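Local coordinates for protein OS-9 homolog (Saccharomyces cerevisiae, PDB 2YMA) that acts as an endoplasmic reticulum lectin that helps deliver misfolded lumenal glycoproteins to the HRD1 ubiquitin ligase for degradation, this fragment being its dimerization domain, at residues T12-I17 with T31-K36; Q99-L104 with F120-D125. All blocks are in the same frame, centred on the assembly; numbering follows the deposited sequence.

Contact 1 of 2, residues T12-I17 with T31-K36; sequences TKYEPI and TDERDK
Y14 brings its phenol across to E33, R34 and K36, and the three approaches are all loose. Its OH sits 3.9 Å from K36 CE, touching the aliphatic part of the lysine below the ammonium. The same oxygen lies 4.0 Å from E33 OE1, too far for a hydrogen bond, with the carboxylate plane turned 70° from the ring. The carbonyl oxygen of R34 comes to the ring edge, in its plane, 3.9 Å from Y14 CE1. What reaches the aromatic C-H rim here is therefore backbone, while the R34 guanidinium is engaged elsewhere, NH1 hydrogen-bonded to N126 O and NH2 in a salt bridge with E90. Y14 sets CG anti to its own carbonyl carbon (chi1 -70°), which carries the ring out from the strand toward the loop. K36 runs fully extended past CG and crosses the tyrosine at about a right angle; CE meets the phenol oxygen and CD lies obliquely to the ring, while NZ goes on to a salt bridge with D96. The polar end of E33 is likewise engaged elsewhere, OE2 bonding to N30. At the protein surface, this contact spans three strands: 14-20 and 36-39 flank 23-28 antiparallel on either side, and Y14 packs on P28 as it reaches past that middle strand to the 29-35 loop and the start of strand 36-39, which runs on beside 84-92.

Contact 2 of 2, residues Q99-L104 with F120-D125; sequences QTTLSL and FTFNED
In the dimer-forming region of the Yos9 dimerization domain, a buried threonine, T101, fastens the carbonyl of F120 to strand 98-106, which lies between strands 84-92 and 112-117. T101 OG1 donates to F120 O at 2.7 Å. The C=O...O angle is 158°, and the hydroxyl is tilted 15° out of the carbonyl plane. With chi1 at -72°, OG1 stands beside the T101 backbone N, while CG2 lies anti to that N and is the branch that meets the phenylalanines. There CG2 meets F122 CE2 at 4.2 Å, and it approaches the F120 ring obliquely as well. The two CB atoms of T101 and F120 are 4.3 Å apart. One short side chain thus does two jobs, OG1 making the bond and CG2 the ring contacts. T101 follows directly on a classic beta bulge, where Q99 and T100 both face V91 of strand 84-92, and its own backbone pairs with N117 at the end of strand 112-117. The chain leaving that strand is thus taken up by the side chain of the same residue a few positions later. F122 also packs on L88 and E90 of strand 84-92, and on R34. T121, whose CB points away from the strand, hydrogen-bonds through OG1 to N123 and D125 of the second subunit, and its backbone N to N126 there; F120 also packs on N126 of the second subunit.

From the N terminus, contact 1 comes first: the chain runs out along strand 14-20, back along 23-28, and the loop into strand 36-39 closes on Y14. Helix 52-67 and strand 84-92 follow before contact 2 opens on strand 98-106, which turns into 112-117 and is met again by the loop at 120-125. The two contacts are in series, neither enclosing the other, with centres about 15 Å apart. R34 joins them directly: its NH1 makes a probable hydrogen bond to N123 O at 3.0 Å. The N-terminal hairpin side of the mixed sheet is thereby tied to the loop that faces the second subunit.

Contact 1 of 2, residues T12-I17 with T31-K36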
loop_
_atom_site.group_PDB
_atom_site.type_symbol
_atom_site.label_atom_id
_atom_site.label_comp_id
_atom_site.label_asym_id
_atom_site.label_seq_id
_atom_site.Cartn_x
_atom_site.Cartn_y
_atom_site.Cartn_z
ATOM N N THR A 12 -15.621 21.191 11.853
ATOM C CA THR A 12 -14.354 20.515 12.130
ATOM C C THR A 12 -13.729 19.967 10.845
ATOM O O THR A 12 -14.417 19.793 9.833
ATOM C CB THR A 12 -14.555 19.353 13.130
ATOM O OG1 THR A 12 -15.201 19.844 14.308
ATOM C CG2 THR A 12 -13.216 18.736 13.526
ATOM N N LYS A 13 -12.424 19.702 10.887
ATOM C CA LYS A 13 -11.728 19.113 9.748
ATOM C C LYS A 13 -12.238 17.702 9.478
ATOM O O LYS A 13 -12.502 17.331 8.337
ATOM C CB LYS A 13 -10.220 19.077 9.997
ATOM N N TYR A 14 -12.397 16.929 10.547
ATOM C CA TYR A 14 -12.762 15.527 10.433
ATOM C C TYR A 14 -14.037 15.241 11.199
ATOM O O TYR A 14 -14.220 15.731 12.312
ATOM C CB TYR A 14 -11.646 14.632 10.995
ATOM C CG TYR A 14 -10.361 14.578 10.184
ATOM C CD1 TYR A 14 -10.251 13.748 9.077
ATOM C CD2 TYR A 14 -9.245 15.327 10.549
ATOM C CE1 TYR A 14 -9.083 13.682 8.343
ATOM C CE2 TYR A 14 -8.066 15.265 9.819
ATOM C CZ TYR A 14 -7.991 14.440 8.716
ATOM O OH TYR A 14 -6.830 14.365 7.974
ATOM N N GLU A 15 -14.913 14.442 10.597
ATOM C CA GLU A 15 -16.076 13.899 11.287
ATOM C C GLU A 15 -15.788 12.474 11.752
ATOM O O GLU A 15 -15.504 11.598 10.934
ATOM C CB GLU A 15 -17.299 13.910 10.371
ATOM C CG GLU A 15 -17.859 15.299 10.091
ATOM C CD GLU A 15 -18.346 15.992 11.355
ATOM O OE1 GLU A 15 -18.823 15.293 12.285
ATOM O OE2 GLU A 15 -18.244 17.235 11.418
ATOM N N PRO A 16 -15.851 12.239 13.072
ATOM C CA PRO A 16 -15.558 10.917 13.635
ATOM C C PRO A 16 -16.780 10.012 13.625
ATOM O O PRO A 16 -17.841 10.432 14.040
ATOM C CB PRO A 16 -15.152 11.227 15.084
ATOM C CG PRO A 16 -15.496 12.698 15.313
ATOM C CD PRO A 16 -16.252 13.192 14.116
ATOM N N ILE A 17 -16.616 8.787 13.141
ATOM C CA ILE A 17 -17.680 7.800 13.129
ATOM C C ILE A 17 -17.197 6.567 13.892
ATOM O O ILE A 17 -16.166 5.971 13.563
ATOM C CB ILE A 17 -18.046 7.398 11.689
ATOM C CG1 ILE A 17 -18.523 8.620 10.896
ATOM C CG2 ILE A 17 -19.086 6.285 11.690
ATOM C CD1 ILE A 17 -18.672 8.361 9.399
ATOM N N THR A 31 -13.281 16.619 0.909
ATOM C CA THR A 31 -13.332 15.356 0.167
ATOM C C THR A 31 -12.031 14.997 -0.559
ATOM O O THR A 31 -11.915 13.908 -1.127
ATOM C CB THR A 31 -14.510 15.340 -0.852
ATOM N N ASP A 32 -11.057 15.905 -0.541
ATOM C CA ASP A 32 -9.809 15.711 -1.291
ATOM C C ASP A 32 -8.722 15.005 -0.476
ATOM O O ASP A 32 -7.787 14.439 -1.037
ATOM C CB ASP A 32 -9.283 17.050 -1.816
ATOM N N GLU A 33 -8.855 15.048 0.845
ATOM C CA GLU A 33 -7.908 14.416 1.758
ATOM C C GLU A 33 -8.375 13.036 2.230
ATOM O O GLU A 33 -9.538 12.658 2.040
ATOM C CB GLU A 33 -7.678 15.313 2.973
ATOM C CG GLU A 33 -7.188 16.700 2.620
ATOM C CD GLU A 33 -6.993 17.566 3.843
ATOM O OE1 GLU A 33 -6.960 17.009 4.961
ATOM O OE2 GLU A 33 -6.870 18.801 3.685
ATOM N N ARG A 34 -7.474 12.287 2.866
ATOM C CA ARG A 34 -7.750 10.877 3.122
ATOM C C ARG A 34 -8.302 10.549 4.494
ATOM O O ARG A 34 -8.102 11.280 5.459
ATOM C CB ARG A 34 -6.544 9.997 2.807
ATOM C CG ARG A 34 -5.278 10.472 3.396
ATOM C CD ARG A 34 -4.124 9.551 3.054
ATOM N NE ARG A 34 -3.032 9.811 3.989
ATOM C CZ ARG A 34 -1.982 10.567 3.707
ATOM N NH1 ARG A 34 -1.853 11.098 2.502
ATOM N NH2 ARG A 34 -1.052 10.776 4.622
ATOM N N ASP A 35 -9.019 9.432 4.549
ATOM C CA ASP A 35 -9.601 8.937 5.775
ATOM C C ASP A 35 -8.475 8.487 6.713
ATOM O O ASP A 35 -7.439 8.032 6.252
ATOM C CB ASP A 35 -10.568 7.785 5.454
ATOM C CG ASP A 35 -11.721 8.210 4.513
ATOM O OD1 ASP A 35 -12.316 9.296 4.713
ATOM O OD2 ASP A 35 -12.050 7.450 3.576
ATOM N N LYS A 36 -8.679 8.667 8.019
ATOM C CA LYS A 36 -7.762 8.218 9.064
ATOM C C LYS A 36 -8.540 7.323 10.009
ATOM O O LYS A 36 -9.771 7.288 9.963
ATOM C CB LYS A 36 -7.304 9.387 9.936
ATOM C CG LYS A 36 -6.191 10.243 9.434
ATOM C CD LYS A 36 -5.798 11.193 10.567
ATOM C CE LYS A 36 -4.618 12.062 10.194
ATOM N NZ LYS A 36 -4.298 13.015 11.283
#

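Contact 2 of 2, residues Q99-L104 with F120-D125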
loop_
_atom_site.group_PDB
_atom_site.type_symbol
_atom_site.label_atom_id
_atom_site.label_comp_id
_atom_site.label_asym_id
_atom_site.label_seq_id
_atom_site.Cartn_x
_atom_site.Cartn_y
_atom_site.Cartn_z
ATOM N N GLN A 99 0.518 6.574 15.271
ATOM C CA GLN A 99 0.792 5.365 16.051
ATOM C C GLN A 99 1.321 4.258 15.148
ATOM O O GLN A 99 2.254 3.548 15.504
ATOM C CB GLN A 99 -0.484 4.872 16.761
ATOM C CG GLN A 99 -1.179 5.919 17.612
ATOM C CD GLN A 99 -0.281 6.446 18.723
ATOM O OE1 GLN A 99 -0.188 7.655 18.943
ATOM N NE2 GLN A 99 0.384 5.536 19.428
ATOM N N THR A 100 0.702 4.107 13.980
ATOM C CA THR A 100 1.086 3.080 13.021
ATOM C C THR A 100 0.292 3.285 11.743
ATOM O O THR A 100 -0.657 4.068 11.704
ATOM C CB THR A 100 0.785 1.650 13.543
ATOM O OG1 THR A 100 1.436 0.689 12.705
ATOM C CG2 THR A 100 -0.736 1.369 13.549
ATOM N N THR A 101 0.682 2.573 10.698
ATOM C CA THR A 101 -0.098 2.562 9.476
ATOM C C THR A 101 -0.832 1.224 9.414
ATOM O O THR A 101 -0.246 0.163 9.663
ATOM C CB THR A 101 0.787 2.827 8.220
ATOM O OG1 THR A 101 1.180 4.211 8.193
ATOM C CG2 THR A 101 0.034 2.522 6.950
ATOM N N LEU A 102 -2.129 1.286 9.131
ATOM C CA LEU A 102 -2.925 0.081 8.969
ATOM C C LEU A 102 -2.952 -0.288 7.493
ATOM O O LEU A 102 -3.269 0.533 6.634
ATOM C CB LEU A 102 -4.348 0.305 9.498
ATOM C CG LEU A 102 -5.325 -0.858 9.743
ATOM C CD1 LEU A 102 -6.324 -0.938 8.653
ATOM C CD2 LEU A 102 -4.643 -2.201 9.915
ATOM N N SER A 103 -2.580 -1.525 7.208
ATOM C CA SER A 103 -2.703 -2.066 5.869
ATOM C C SER A 103 -3.846 -3.070 5.858
ATOM O O SER A 103 -3.833 -4.039 6.620
ATOM C CB SER A 103 -1.394 -2.751 5.456
ATOM O OG SER A 103 -1.532 -3.434 4.220
ATOM N N LEU A 104 -4.824 -2.841 4.982
ATOM C CA LEU A 104 -5.975 -3.737 4.845
ATOM C C LEU A 104 -5.969 -4.350 3.457
ATOM O O LEU A 104 -6.084 -3.645 2.450
ATOM C CB LEU A 104 -7.296 -2.976 5.062
ATOM C CG LEU A 104 -8.541 -3.770 4.651
ATOM C CD1 LEU A 104 -8.659 -5.083 5.448
ATOM C CD2 LEU A 104 -9.795 -2.923 4.791
ATOM N N PHE A 120 5.957 2.686 8.055
ATOM C CA PHE A 120 5.475 3.187 6.781
ATOM C C PHE A 120 4.821 4.565 6.894
ATOM O O PHE A 120 3.751 4.718 7.474
ATOM C CB PHE A 120 4.520 2.204 6.112
ATOM C CG PHE A 120 4.302 2.504 4.664
ATOM C CD1 PHE A 120 3.378 3.459 4.277
ATOM C CD2 PHE A 120 5.064 1.871 3.694
ATOM C CE1 PHE A 120 3.194 3.754 2.946
ATOM C CE2 PHE A 120 4.883 2.156 2.360
ATOM C CZ PHE A 120 3.945 3.099 1.982
ATOM N N THR A 121 5.476 5.564 6.322
ATOM C CA THR A 121 4.983 6.924 6.366
ATOM C C THR A 121 4.302 7.275 5.045
ATOM O O THR A 121 4.771 6.912 3.965
ATOM C CB THR A 121 6.126 7.933 6.632
ATOM O OG1 THR A 121 7.062 7.881 5.556
ATOM C CG2 THR A 121 6.852 7.618 7.944
ATOM N N PHE A 122 3.189 7.985 5.150
ATOM C CA PHE A 122 2.461 8.473 3.991
ATOM C C PHE A 122 3.070 9.737 3.409
ATOM O O PHE A 122 3.538 10.615 4.136
ATOM C CB PHE A 122 1.024 8.800 4.387
ATOM C CG PHE A 122 0.050 7.693 4.137
ATOM C CD1 PHE A 122 -0.427 7.462 2.861
ATOM C CD2 PHE A 122 -0.409 6.900 5.176
ATOM C CE1 PHE A 122 -1.339 6.457 2.618
ATOM C CE2 PHE A 122 -1.327 5.892 4.939
ATOM C CZ PHE A 122 -1.791 5.675 3.657
ATOM N N ASN A 123 3.057 9.827 2.086
ATOM C CA ASN A 123 3.306 11.094 1.421
ATOM C C ASN A 123 2.030 11.939 1.416
ATOM O O ASN A 123 0.905 11.405 1.352
ATOM C CB ASN A 123 3.788 10.869 -0.009
ATOM C CG ASN A 123 4.852 11.856 -0.412
ATOM O OD1 ASN A 123 5.416 12.551 0.433
ATOM N ND2 ASN A 123 5.143 11.922 -1.702
ATOM N N GLU A 124 2.209 13.256 1.474
ATOM C CA GLU A 124 1.087 14.180 1.607
ATOM C C GLU A 124 0.012 13.925 0.553
ATOM O O GLU A 124 -1.180 13.997 0.843
ATOM C CB GLU A 124 1.570 15.635 1.535
ATOM N N ASP A 125 0.440 13.596 -0.661
ATOM C CA ASP A 125 -0.474 13.472 -1.791
ATOM C C ASP A 125 -1.032 12.064 -2.049
ATOM O O ASP A 125 -1.741 11.854 -3.032
ATOM C CB ASP A 125 0.148 14.059 -3.070
ATOM C CG ASP A 125 1.478 13.425 -3.424
ATOM O OD1 ASP A 125 2.307 13.206 -2.513
ATOM O OD2 ASP A 125 1.695 13.149 -4.622
#